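Local coordinates for protein tyrosinase (Aspergillus oryzae, PDB 6JU8) that probably oxidises L-tyrosine and L-dopa to L-dopaquinone with molecular oxygen at a dinuclear copper centre, at residues W106-V111 with L435-A440. The protein carries 1 engineered substitution. Numbering follows the deposited sequence.
Sequences WHRVYV and LNYDYA. With CU (copper (II) ion), chain C.
Arg108, on a turn of helix 103-129, reaches across to Leu435 and Tyr437 in the irregular chain that precedes helix 448-456. The helical turn is held by ordinary i to i+4 bonds, while Asn436, with positive phi and psi, separates the 3-10 residue Leu435 from extended Tyr437; both of these side chains start out toward the helix. With CG trans to the backbone N (chi1 175°), the Arg108 side chain runs on past Tyr437 OH and bends at chi3. Its CG packs 3.5 Å from Tyr437 OH and 4.1 Å from Leu435 CD1, so the aliphatic part of the arginine meets one methyl and one phenol oxygen. The guanidinium and phenol ring planes stand 74° apart. A water joins the two segments, donating to Arg108 O and to Tyr437 OH, each at 2.8 Å. Asp380 of helix 371-389 ties the polar ends together: Arg108 NE forms a salt bridge with OD1, and the hydroxyls of Tyr437 and Tyr439 both hydrogen-bond to OD2. On the preceding residue, His107 NE2 binds copper at 2.0 Å; His71 and His98 bind the same ion. The buried contact thus joins the loop before helix 448-456 to helix 103-129 beside helix 371-389, two helices that carry copper ligands in the four-helix core typical of type 3 copper proteins.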
loop_
_atom_site.group_PDB
_atom_site.type_symbol
_atom_site.label_atom_id
_atom_site.label_comp_id
_atom_site.label_asym_id
_atom_site.label_seq_id
_atom_site.Cartn_x
_atom_site.Cartn_y
_atom_site.Cartn_z
ATOM N N TRP A 106 11.936 -16.312 25.970
ATOM C CA TRP A 106 10.775 -15.428 26.214
ATOM C C TRP A 106 9.872 -15.439 25.000
ATOM O O TRP A 106 8.640 -15.578 25.097
ATOM C CB TRP A 106 11.270 -13.999 26.565
ATOM C CG TRP A 106 10.101 -13.150 26.991
ATOM C CD1 TRP A 106 9.669 -12.982 28.279
ATOM C CD2 TRP A 106 9.228 -12.389 26.164
ATOM N NE1 TRP A 106 8.559 -12.152 28.315
ATOM C CE2 TRP A 106 8.277 -11.785 27.017
ATOM C CE3 TRP A 106 9.141 -12.171 24.777
ATOM C CZ2 TRP A 106 7.254 -10.968 26.530
ATOM C CZ3 TRP A 106 8.130 -11.353 24.302
ATOM C CH2 TRP A 106 7.189 -10.759 25.172
ATOM N N HIS A 107 10.459 -15.280 23.799
ATOM C CA HIS A 107 9.625 -15.224 22.601
ATOM C C HIS A 107 9.015 -16.567 22.261
ATOM O O HIS A 107 7.905 -16.584 21.689
ATOM C CB HIS A 107 10.433 -14.654 21.422
ATOM C CG HIS A 107 10.670 -13.187 21.554
ATOM N ND1 HIS A 107 11.724 -12.624 22.263
ATOM C CD2 HIS A 107 9.967 -12.127 21.088
ATOM C CE1 HIS A 107 11.652 -11.293 22.198
ATOM N NE2 HIS A 107 10.583 -10.963 21.497
ATOM N N ARG A 108 9.631 -17.691 22.625
ATOM C CA ARG A 108 9.024 -18.997 22.406
ATOM C C ARG A 108 7.689 -19.053 23.130
ATOM O O ARG A 108 6.682 -19.516 22.567
ATOM C CB ARG A 108 9.972 -20.104 22.885
ATOM C CG ARG A 108 9.329 -21.503 22.802
ATOM C CD ARG A 108 10.374 -22.618 22.882
ATOM N NE ARG A 108 11.162 -22.689 21.660
ATOM C CZ ARG A 108 12.267 -23.384 21.478
ATOM N NH1 ARG A 108 12.797 -24.151 22.427
ATOM N NH2 ARG A 108 12.882 -23.320 20.295
ATOM N N VAL A 109 7.664 -18.591 24.391
ATOM C CA VAL A 109 6.406 -18.610 25.150
ATOM C C VAL A 109 5.417 -17.622 24.561
ATOM O O VAL A 109 4.209 -17.912 24.451
ATOM C CB VAL A 109 6.668 -18.319 26.640
ATOM C CG1 VAL A 109 5.350 -18.372 27.427
ATOM C CG2 VAL A 109 7.649 -19.298 27.284
ATOM N N TYR A 110 5.870 -16.438 24.150
ATOM C CA TYR A 110 4.969 -15.411 23.600
ATOM C C TYR A 110 4.260 -15.920 22.361
ATOM O O TYR A 110 3.035 -15.734 22.232
ATOM C CB TYR A 110 5.797 -14.179 23.271
ATOM C CG TYR A 110 5.056 -12.888 23.021
ATOM C CD1 TYR A 110 3.859 -12.566 23.638
ATOM C CD2 TYR A 110 5.609 -11.948 22.145
ATOM C CE1 TYR A 110 3.215 -11.360 23.405
ATOM C CE2 TYR A 110 5.001 -10.717 21.923
ATOM C CZ TYR A 110 3.788 -10.438 22.540
ATOM O OH TYR A 110 3.215 -9.210 22.289
ATOM N N VAL A 111 5.008 -16.556 21.452
ATOM C CA VAL A 111 4.391 -17.074 20.218
ATOM C C VAL A 111 3.375 -18.169 20.551
ATOM O O VAL A 111 2.308 -18.239 19.935
ATOM C CB VAL A 111 5.472 -17.601 19.271
ATOM C CG1 VAL A 111 4.859 -18.348 18.070
ATOM C CG2 VAL A 111 6.341 -16.454 18.760
ATOM N N LEU A 435 5.130 -28.024 24.280
ATOM C CA LEU A 435 4.054 -27.065 24.017
ATOM C C LEU A 435 3.145 -27.551 22.893
ATOM O O LEU A 435 2.294 -26.817 22.405
ATOM C CB LEU A 435 4.668 -25.695 23.672
ATOM C CG LEU A 435 5.519 -25.083 24.790
ATOM C CD1 LEU A 435 6.276 -23.858 24.296
ATOM C CD2 LEU A 435 4.623 -24.758 25.982
ATOM N N ASN A 436 3.347 -28.796 22.481
ATOM C CA ASN A 436 2.514 -29.513 21.539
ATOM C C ASN A 436 2.530 -28.923 20.128
ATOM O O ASN A 436 1.491 -28.835 19.459
ATOM C CB ASN A 436 1.051 -29.609 22.003
ATOM C CG ASN A 436 0.344 -30.753 21.294
ATOM O OD1 ASN A 436 0.993 -31.715 20.864
ATOM N ND2 ASN A 436 -0.976 -30.712 21.140
ATOM N N TYR A 437 3.691 -28.533 19.639
ATOM C CA TYR A 437 3.895 -28.218 18.236
ATOM C C TYR A 437 5.280 -28.725 17.845
ATOM O O TYR A 437 6.129 -29.015 18.695
ATOM C CB TYR A 437 3.776 -26.723 17.942
ATOM C CG TYR A 437 4.871 -25.864 18.549
ATOM C CD1 TYR A 437 6.081 -25.693 17.913
ATOM C CD2 TYR A 437 4.684 -25.240 19.786
ATOM C CE1 TYR A 437 7.081 -24.907 18.488
ATOM C CE2 TYR A 437 5.658 -24.439 20.366
ATOM C CZ TYR A 437 6.862 -24.279 19.699
ATOM O OH TYR A 437 7.828 -23.483 20.281
ATOM N N ASP A 438 5.481 -28.794 16.537
ATOM C CA ASP A 438 6.818 -29.158 16.038
ATOM C C ASP A 438 7.018 -28.472 14.686
ATOM O O ASP A 438 6.109 -27.798 14.179
ATOM C CB ASP A 438 6.944 -30.663 15.938
ATOM C CG ASP A 438 8.336 -31.240 16.025
ATOM O OD1 ASP A 438 9.312 -30.457 16.055
ATOM O OD2 ASP A 438 8.438 -32.485 16.043
ATOM N N TYR A 439 8.206 -28.616 14.115
ATOM C CA TYR A 439 8.522 -28.145 12.770
ATOM C C TYR A 439 8.899 -29.342 11.904
ATOM O O TYR A 439 9.564 -30.260 12.382
ATOM C CB TYR A 439 9.691 -27.144 12.802
ATOM C CG TYR A 439 9.356 -25.956 13.685
ATOM C CD1 TYR A 439 8.499 -24.962 13.208
ATOM C CD2 TYR A 439 9.881 -25.851 14.974
ATOM C CE1 TYR A 439 8.172 -23.865 13.994
ATOM C CE2 TYR A 439 9.554 -24.757 15.769
ATOM C CZ TYR A 439 8.701 -23.776 15.278
ATOM O OH TYR A 439 8.352 -22.683 16.050
ATOM N N ALA A 440 8.514 -29.339 10.641
ATOM C CA ALA A 440 8.907 -30.455 9.776
ATOM C C ALA A 440 10.416 -30.689 9.795
ATOM O O ALA A 440 10.880 -31.836 9.832
ATOM C CB ALA A 440 8.476 -30.232 8.337
HETATM CU CU CU C . 10.550 -8.997 21.148
HETATM O O HOH W 1 6.582 -20.934 20.157
HETATM O O HOH W 2 10.821 -8.699 19.263
#